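Local coordinates for protein enoyl-CoA hydratase (Mycobacterium smegmatis, PDB 3PE8) that probably catalyses the reversible hydration of 2-enoyl-CoA thioesters to 3-hydroxyacyl-CoA, as a zinc-binding hexameric member of the crotonase family, at residues L117-S120 with E121-F125; W138-S141 with V142-Q146; Q146-G149 with V150-R154. All coordinates share one frame; numbering follows the deposited sequence.

Contact 1 (L117-S120 with E121-F125)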
loop_
_atom_site.group_PDB
_atom_site.type_symbol
_atom_site.label_atom_id
_atom_site.label_comp_id
_atom_site.label_asym_id
_atom_site.label_seq_id
_atom_site.Cartn_x
_atom_site.Cartn_y
_atom_site.Cartn_z
ATOM N N LEU A 117 -17.338 14.709 14.639
ATOM C CA LEU A 117 -18.635 15.321 14.338
ATOM C C LEU A 117 -19.624 15.081 15.471
ATOM O O LEU A 117 -19.688 13.967 16.047
ATOM C CB LEU A 117 -19.231 14.759 13.049
ATOM C CG LEU A 117 -18.485 15.022 11.738
ATOM C CD1 LEU A 117 -19.253 14.491 10.516
ATOM C CD2 LEU A 117 -18.239 16.538 11.567
ATOM N N ILE A 118 -20.403 16.118 15.764
ATOM C CA ILE A 118 -21.569 16.054 16.616
ATOM C C ILE A 118 -22.726 16.616 15.801
ATOM O O ILE A 118 -22.554 17.568 15.081
ATOM C CB ILE A 118 -21.371 16.900 17.878
ATOM C CG1 ILE A 118 -20.170 16.377 18.687
ATOM C CG2 ILE A 118 -22.668 16.904 18.733
ATOM C CD1 ILE A 118 -19.672 17.408 19.766
ATOM N N ALA A 119 -23.906 16.003 15.890
ATOM C CA ALA A 119 -25.043 16.402 15.072
ATOM C C ALA A 119 -26.222 16.840 15.897
ATOM O O ALA A 119 -26.521 16.244 16.902
ATOM C CB ALA A 119 -25.510 15.246 14.179
ATOM N N SER A 120 -26.900 17.873 15.427
ATOM C CA SER A 120 -28.269 18.148 15.827
ATOM C C SER A 120 -29.197 17.018 15.347
ATOM O O SER A 120 -28.940 16.362 14.311
ATOM C CB SER A 120 -28.690 19.480 15.185
ATOM O OG SER A 120 -30.046 19.721 15.382
ATOM N N GLU A 121 -30.311 16.849 16.070
ATOM C CA GLU A 121 -31.389 15.976 15.660
ATOM C C GLU A 121 -31.865 16.360 14.237
ATOM O O GLU A 121 -32.377 15.519 13.509
ATOM C CB GLU A 121 -32.555 16.083 16.663
ATOM C CG GLU A 121 -33.165 17.506 16.717
ATOM C CD GLU A 121 -33.978 17.803 17.979
ATOM O OE1 GLU A 121 -34.489 16.842 18.622
ATOM O OE2 GLU A 121 -34.101 19.001 18.348
ATOM N N ASN A 122 -31.667 17.627 13.883
ATOM C CA ASN A 122 -31.992 18.187 12.548
ATOM C C ASN A 122 -30.963 17.991 11.465
ATOM O O ASN A 122 -31.188 18.339 10.290
ATOM C CB ASN A 122 -32.249 19.689 12.714
ATOM C CG ASN A 122 -33.474 19.948 13.545
ATOM O OD1 ASN A 122 -34.344 19.068 13.671
ATOM N ND2 ASN A 122 -33.570 21.146 14.124
ATOM N N ALA A 123 -29.806 17.467 11.825
ATOM C CA ALA A 123 -28.774 17.249 10.806
ATOM C C ALA A 123 -29.226 16.174 9.850
ATOM O O ALA A 123 -29.925 15.225 10.220
ATOM C CB ALA A 123 -27.501 16.848 11.452
ATOM N N LYS A 124 -28.824 16.319 8.612
ATOM C CA LYS A 124 -28.999 15.241 7.615
ATOM C C LYS A 124 -27.893 15.362 6.614
ATOM O O LYS A 124 -27.296 16.428 6.473
ATOM C CB LYS A 124 -30.358 15.271 6.931
ATOM C CG LYS A 124 -30.793 16.571 6.425
ATOM C CD LYS A 124 -32.292 16.547 6.077
ATOM C CE LYS A 124 -32.698 17.863 5.453
ATOM N NZ LYS A 124 -34.158 17.917 5.215
ATOM N N PHE A 125 -27.593 14.269 5.923
ATOM C CA PHE A 125 -26.383 14.201 5.102
ATOM C C PHE A 125 -26.768 13.614 3.749
ATOM O O PHE A 125 -27.529 12.657 3.680
ATOM C CB PHE A 125 -25.357 13.281 5.774
ATOM C CG PHE A 125 -24.963 13.712 7.148
ATOM C CD1 PHE A 125 -25.701 13.335 8.275
ATOM C CD2 PHE A 125 -23.859 14.532 7.308
ATOM C CE1 PHE A 125 -25.278 13.759 9.541
ATOM C CE2 PHE A 125 -23.477 14.956 8.562
ATOM C CZ PHE A 125 -24.192 14.593 9.646
#

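Contact 2 (W138-S141 with V142-Q146)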
loop_
_atom_site.group_PDB
_atom_site.type_symbol
_atom_site.label_atom_id
_atom_site.label_comp_id
_atom_site.label_asym_id
_atom_site.label_seq_id
_atom_site.Cartn_x
_atom_site.Cartn_y
_atom_site.Cartn_z
ATOM N N TRP A 138 -13.149 16.546 -3.414
ATOM C CA TRP A 138 -12.745 16.885 -2.054
ATOM C C TRP A 138 -12.887 15.688 -1.128
ATOM O O TRP A 138 -13.149 15.822 0.073
ATOM C CB TRP A 138 -13.581 18.035 -1.496
ATOM C CG TRP A 138 -13.200 19.413 -1.937
ATOM C CD1 TRP A 138 -12.278 19.776 -2.880
ATOM C CD2 TRP A 138 -13.777 20.644 -1.454
ATOM N NE1 TRP A 138 -12.230 21.156 -3.004
ATOM C CE2 TRP A 138 -13.154 21.703 -2.150
ATOM C CE3 TRP A 138 -14.769 20.943 -0.506
ATOM C CZ2 TRP A 138 -13.475 23.039 -1.917
ATOM C CZ3 TRP A 138 -15.093 22.262 -0.288
ATOM C CH2 TRP A 138 -14.454 23.296 -0.991
ATOM N N GLY A 139 -12.671 14.518 -1.687
ATOM C CA GLY A 139 -12.560 13.301 -0.904
ATOM C C GLY A 139 -13.813 12.523 -0.571
ATOM O O GLY A 139 -13.704 11.499 0.128
ATOM N N LEU A 140 -14.964 12.930 -1.085
ATOM C CA LEU A 140 -16.182 12.200 -0.737
ATOM C C LEU A 140 -16.043 10.700 -1.001
ATOM O O LEU A 140 -16.472 9.869 -0.200
ATOM C CB LEU A 140 -17.384 12.760 -1.465
ATOM C CG LEU A 140 -18.755 12.301 -0.954
ATOM C CD1 LEU A 140 -19.760 13.388 -1.101
ATOM C CD2 LEU A 140 -19.122 11.033 -1.776
ATOM N N SER A 141 -15.498 10.311 -2.155
ATOM C CA SER A 141 -15.508 8.902 -2.542
ATOM C C SER A 141 -14.513 8.044 -1.743
ATOM O O SER A 141 -14.589 6.811 -1.753
ATOM C CB SER A 141 -15.316 8.744 -4.053
ATOM O OG SER A 141 -14.074 9.220 -4.513
ATOM N N VAL A 142 -13.621 8.711 -1.026
ATOM C CA VAL A 142 -12.684 8.056 -0.126
ATOM C C VAL A 142 -13.211 8.079 1.313
ATOM O O VAL A 142 -13.276 7.045 1.981
ATOM C CB VAL A 142 -11.312 8.713 -0.186
ATOM C CG1 VAL A 142 -10.326 8.019 0.766
ATOM C CG2 VAL A 142 -10.832 8.660 -1.672
ATOM N N ARG A 143 -13.589 9.272 1.775
ATOM C CA ARG A 143 -13.948 9.424 3.177
ATOM C C ARG A 143 -15.362 8.971 3.529
ATOM O O ARG A 143 -15.600 8.612 4.686
ATOM C CB ARG A 143 -13.717 10.856 3.657
ATOM C CG ARG A 143 -12.281 11.323 3.528
ATOM C CD ARG A 143 -11.973 12.613 4.315
ATOM N NE ARG A 143 -10.568 12.921 4.107
ATOM C CZ ARG A 143 -10.080 13.673 3.119
ATOM N NH1 ARG A 143 -10.879 14.360 2.309
ATOM N NH2 ARG A 143 -8.755 13.750 2.957
ATOM N N LEU A 144 -16.293 9.006 2.596
ATOM C CA LEU A 144 -17.667 8.548 2.920
ATOM C C LEU A 144 -17.674 7.064 3.228
ATOM O O LEU A 144 -18.116 6.670 4.309
ATOM C CB LEU A 144 -18.690 9.001 1.896
ATOM C CG LEU A 144 -20.137 8.745 2.308
ATOM C CD1 LEU A 144 -20.548 9.476 3.605
ATOM C CD2 LEU A 144 -21.043 9.084 1.137
ATOM N N PRO A 145 -17.090 6.196 2.375
ATOM C CA PRO A 145 -17.037 4.766 2.831
ATOM C C PRO A 145 -16.232 4.561 4.110
ATOM O O PRO A 145 -16.574 3.724 4.936
ATOM C CB PRO A 145 -16.393 4.022 1.663
ATOM C CG PRO A 145 -16.335 4.990 0.570
ATOM C CD PRO A 145 -16.552 6.366 1.019
ATOM N N GLN A 146 -15.157 5.332 4.279
ATOM C CA GLN A 146 -14.333 5.271 5.485
ATOM C C GLN A 146 -15.135 5.538 6.766
ATOM O O GLN A 146 -14.885 4.891 7.810
ATOM C CB GLN A 146 -13.174 6.259 5.368
ATOM C CG GLN A 146 -12.255 6.309 6.506
ATOM C CD GLN A 146 -11.229 7.407 6.405
ATOM O OE1 GLN A 146 -11.546 8.532 6.019
ATOM N NE2 GLN A 146 -9.969 7.081 6.737
HETATM O O HOH W 1 -13.727 15.121 2.660
#

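Contact 3 (Q146-G149 with V150-R154)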
loop_
_atom_site.group_PDB
_atom_site.type_symbol
_atom_site.label_atom_id
_atom_site.label_comp_id
_atom_site.label_asym_id
_atom_site.label_seq_id
_atom_site.Cartn_x
_atom_site.Cartn_y
_atom_site.Cartn_z
ATOM N N GLN A 146 -15.157 5.332 4.279
ATOM C CA GLN A 146 -14.333 5.271 5.485
ATOM C C GLN A 146 -15.135 5.538 6.766
ATOM O O GLN A 146 -14.885 4.891 7.810
ATOM C CB GLN A 146 -13.174 6.259 5.368
ATOM C CG GLN A 146 -12.255 6.309 6.506
ATOM C CD GLN A 146 -11.229 7.407 6.405
ATOM O OE1 GLN A 146 -11.546 8.532 6.019
ATOM N NE2 GLN A 146 -9.969 7.081 6.737
ATOM N N LYS A 147 -16.059 6.493 6.699
ATOM C CA LYS A 147 -16.743 7.003 7.912
ATOM C C LYS A 147 -18.188 6.553 8.090
ATOM O O LYS A 147 -18.705 6.628 9.216
ATOM C CB LYS A 147 -16.556 8.524 7.981
ATOM C CG LYS A 147 -15.083 8.898 8.051
ATOM C CD LYS A 147 -14.818 10.382 8.362
ATOM C CE LYS A 147 -13.364 10.686 8.445
ATOM N NZ LYS A 147 -13.095 12.079 8.974
ATOM N N VAL A 148 -18.864 6.097 7.028
ATOM C CA VAL A 148 -20.239 5.602 7.138
ATOM C C VAL A 148 -20.392 4.141 6.717
ATOM O O VAL A 148 -21.484 3.580 6.929
ATOM C CB VAL A 148 -21.179 6.551 6.358
ATOM C CG1 VAL A 148 -21.318 6.155 4.853
ATOM C CG2 VAL A 148 -22.555 6.774 7.005
ATOM N N GLY A 149 -19.336 3.536 6.165
ATOM C CA GLY A 149 -19.355 2.175 5.649
ATOM C C GLY A 149 -19.552 2.095 4.147
ATOM O O GLY A 149 -20.130 2.997 3.529
ATOM N N VAL A 150 -19.050 1.012 3.562
ATOM C CA VAL A 150 -19.036 0.836 2.114
ATOM C C VAL A 150 -20.451 0.845 1.506
ATOM O O VAL A 150 -20.764 1.651 0.617
ATOM C CB VAL A 150 -18.301 -0.439 1.676
ATOM C CG1 VAL A 150 -18.336 -0.560 0.169
ATOM C CG2 VAL A 150 -16.880 -0.426 2.220
ATOM N N GLY A 151 -21.310 -0.025 1.993
ATOM C CA GLY A 151 -22.650 -0.108 1.429
ATOM C C GLY A 151 -23.499 1.128 1.585
ATOM O O GLY A 151 -24.230 1.543 0.671
ATOM N N LEU A 152 -23.427 1.727 2.770
ATOM C CA LEU A 152 -24.185 2.932 3.002
ATOM C C LEU A 152 -23.648 4.092 2.173
ATOM O O LEU A 152 -24.439 4.890 1.671
ATOM C CB LEU A 152 -24.252 3.246 4.486
ATOM C CG LEU A 152 -25.156 4.371 4.923
ATOM C CD1 LEU A 152 -26.599 4.239 4.362
ATOM C CD2 LEU A 152 -25.221 4.394 6.459
ATOM N N ALA A 153 -22.324 4.190 2.017
ATOM C CA ALA A 153 -21.763 5.228 1.150
ATOM C C ALA A 153 -22.256 5.067 -0.294
ATOM O O ALA A 153 -22.631 6.046 -0.940
ATOM C CB ALA A 153 -20.208 5.229 1.188
ATOM N N ARG A 154 -22.254 3.827 -0.788
ATOM C CA ARG A 154 -22.727 3.568 -2.129
ATOM C C ARG A 154 -24.208 3.876 -2.248
ATOM O O ARG A 154 -24.626 4.531 -3.213
ATOM C CB ARG A 154 -22.380 2.148 -2.579
ATOM C CG ARG A 154 -20.858 1.970 -2.723
ATOM C CD ARG A 154 -20.439 0.617 -3.226
ATOM N NE ARG A 154 -18.983 0.424 -3.112
ATOM C CZ ARG A 154 -18.347 -0.684 -3.427
ATOM N NH1 ARG A 154 -18.976 -1.701 -3.973
ATOM N NH2 ARG A 154 -17.034 -0.764 -3.208
#

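Contact 1 (L117-S120 with E121-F125)
From Ser-120 to Ala-123 the chain folds through a type I beta turn, closed by Ala-123 N donating to Ser-120 O at 2.9 Å. The bond is fairly straight, yet the N-H arrives well above the plane of the Ser-120 carbonyl. A second bond runs beside it: with OG anti to its own backbone nitrogen (chi1 172°), the Ser-120 hydroxyl leans forward over the turn and accepts from Asn-122 N at 3.0 Å. That makes an ST turn within the beta turn. The same OG is hydrogen-bonded to His-180 ND1 and, in the conformer modelled here, Glu-121 OE2 accepts from His-180 N, so Ser-120 and Glu-121 both bond to the one residue. On the inner side of the bend the methyl groups of Ala-119 and Ala-123 touch, CB to CB, at 3.7 Å. The turn thus passes the chain from one sheet of the crotonase fold to the other. Strand 116-120 lies between strands 95-99 and 177-178, with Ile-118 against helix 183-195; strand 124-126 lies between 102-104 and 163-164, and Ala-123 and Phe-125 both pack on Ile-99.

Contact 2 (W138-S141 with V142-Q146)
The Arg-143 side chain leaves the helix with CG beside its backbone nitrogen (chi1 -60°) and stays extended to NE, a path that carries the guanidinium back past Gly-139 to the carbonyl of Trp-138. A final quarter turn (chi4 90°) sets Trp-138 O at the guanidinium edge, in its plane. The two groups are joined through a water, which donates to Trp-138 O at 2.7 Å and accepts from Arg-143 NH1 at 3.0 Å.

Gly-139 is the N-cap of helix 140-148, and its positive phi of 88° suits a residue without CB. Its carbonyl oxygen is gripped by two backbone donors. Arg-143 N comes almost head-on at 2.8 Å, while Val-142 N sits well above the carbonyl plane in a more bent bond. One residue on, Leu-144 N donates to Leu-140 O at 2.9 Å, and the two leucine side chains run alongside each other, CD2 to CD2 at 4.0 Å. Pro-145 has no N-H to give. Its ring carbon CD rests 3.4 Å from Ser-141 O where the helical bond would be, and the helix kinks there.

Leu-140, Leu-144 and Pro-145 also pack on Tyr-209 of the third subunit. The first turn is held to carboxylates: Glu-224 takes Gly-139 N and Ser-141 OG with its two oxygens, and the zinc ligand Glu-109 receives Trp-138 N and Leu-140 N on OE1. Placed at the amino end of the helix, Glu-224 would probably be stabilised as an anion. The backbone of 138-140 is thus second shell to the zinc site and probably helps to set the orientation of the Glu-109 carboxylate.

Contact 3 (Q146-G149 with V150-R154)
Val-148 and Ala-153 meet across a helix-to-helix elbow, a hydrophobic staple at the start of helix 150-159, immediately after helix 140-148 ends. Gly-149 is the hinge. It is the first residue to leave helical geometry, with phi at 98°, and it is also the N-cap of the helix that follows; at such backbone angles a CB would press against the carbonyl oxygen before it. Its own carbonyl takes up the new helix directly, Ala-153 N donating to Gly-149 O at 2.9 Å.

Val-148 spreads its two methyls over the first turn. At chi1 88° CG1 lies between the backbone nitrogen and the carbonyl carbon, somewhat past the staggered angle, and this brings it 3.6 Å from Ala-153 N and 3.9 Å from Ala-153 CB. The other methyl, CG2, reaches Leu-152 CD2 at 3.6 Å, and the valine and leucine side chains cross at about a right angle. Leu-152 CB comes within 3.7 Å of Val-148 O.

At the start of the helix, Val-150 CG1 lies over one face of the Arg-154 guanidinium, offset toward its rim, and Arg-154 NH1 forms a salt bridge with Asp-115 OD1 of the third subunit. Around the elbow, Val-148 and Leu-152 both pack on Leu-163 of strand 163-164 and Ala-171 of helix 165-171, while Ala-153 turns to Leu-144 and Pro-145 of helix 140-148 and to Tyr-209 of the third subunit.

In the fold
The three contacts follow one another along the chain. Contact 1 makes the passage between the two sheets, and contacts 2 and 3 are the two ends of helix 140-148, sharing Gln-146. Their centres are about 9 Å apart, and they touch where Ala-153 CB lies 3.7 Å from Leu-144 CG. Contact 1 stands apart, its centre about 18 Å from that of contact 2 and 17 Å from that of contact 3, without touching either. Helix 140-148 therefore starts beside the zinc site and ends at the elbow, and both its contacts face the third subunit, placing the metal site close to an interface of the hexamer.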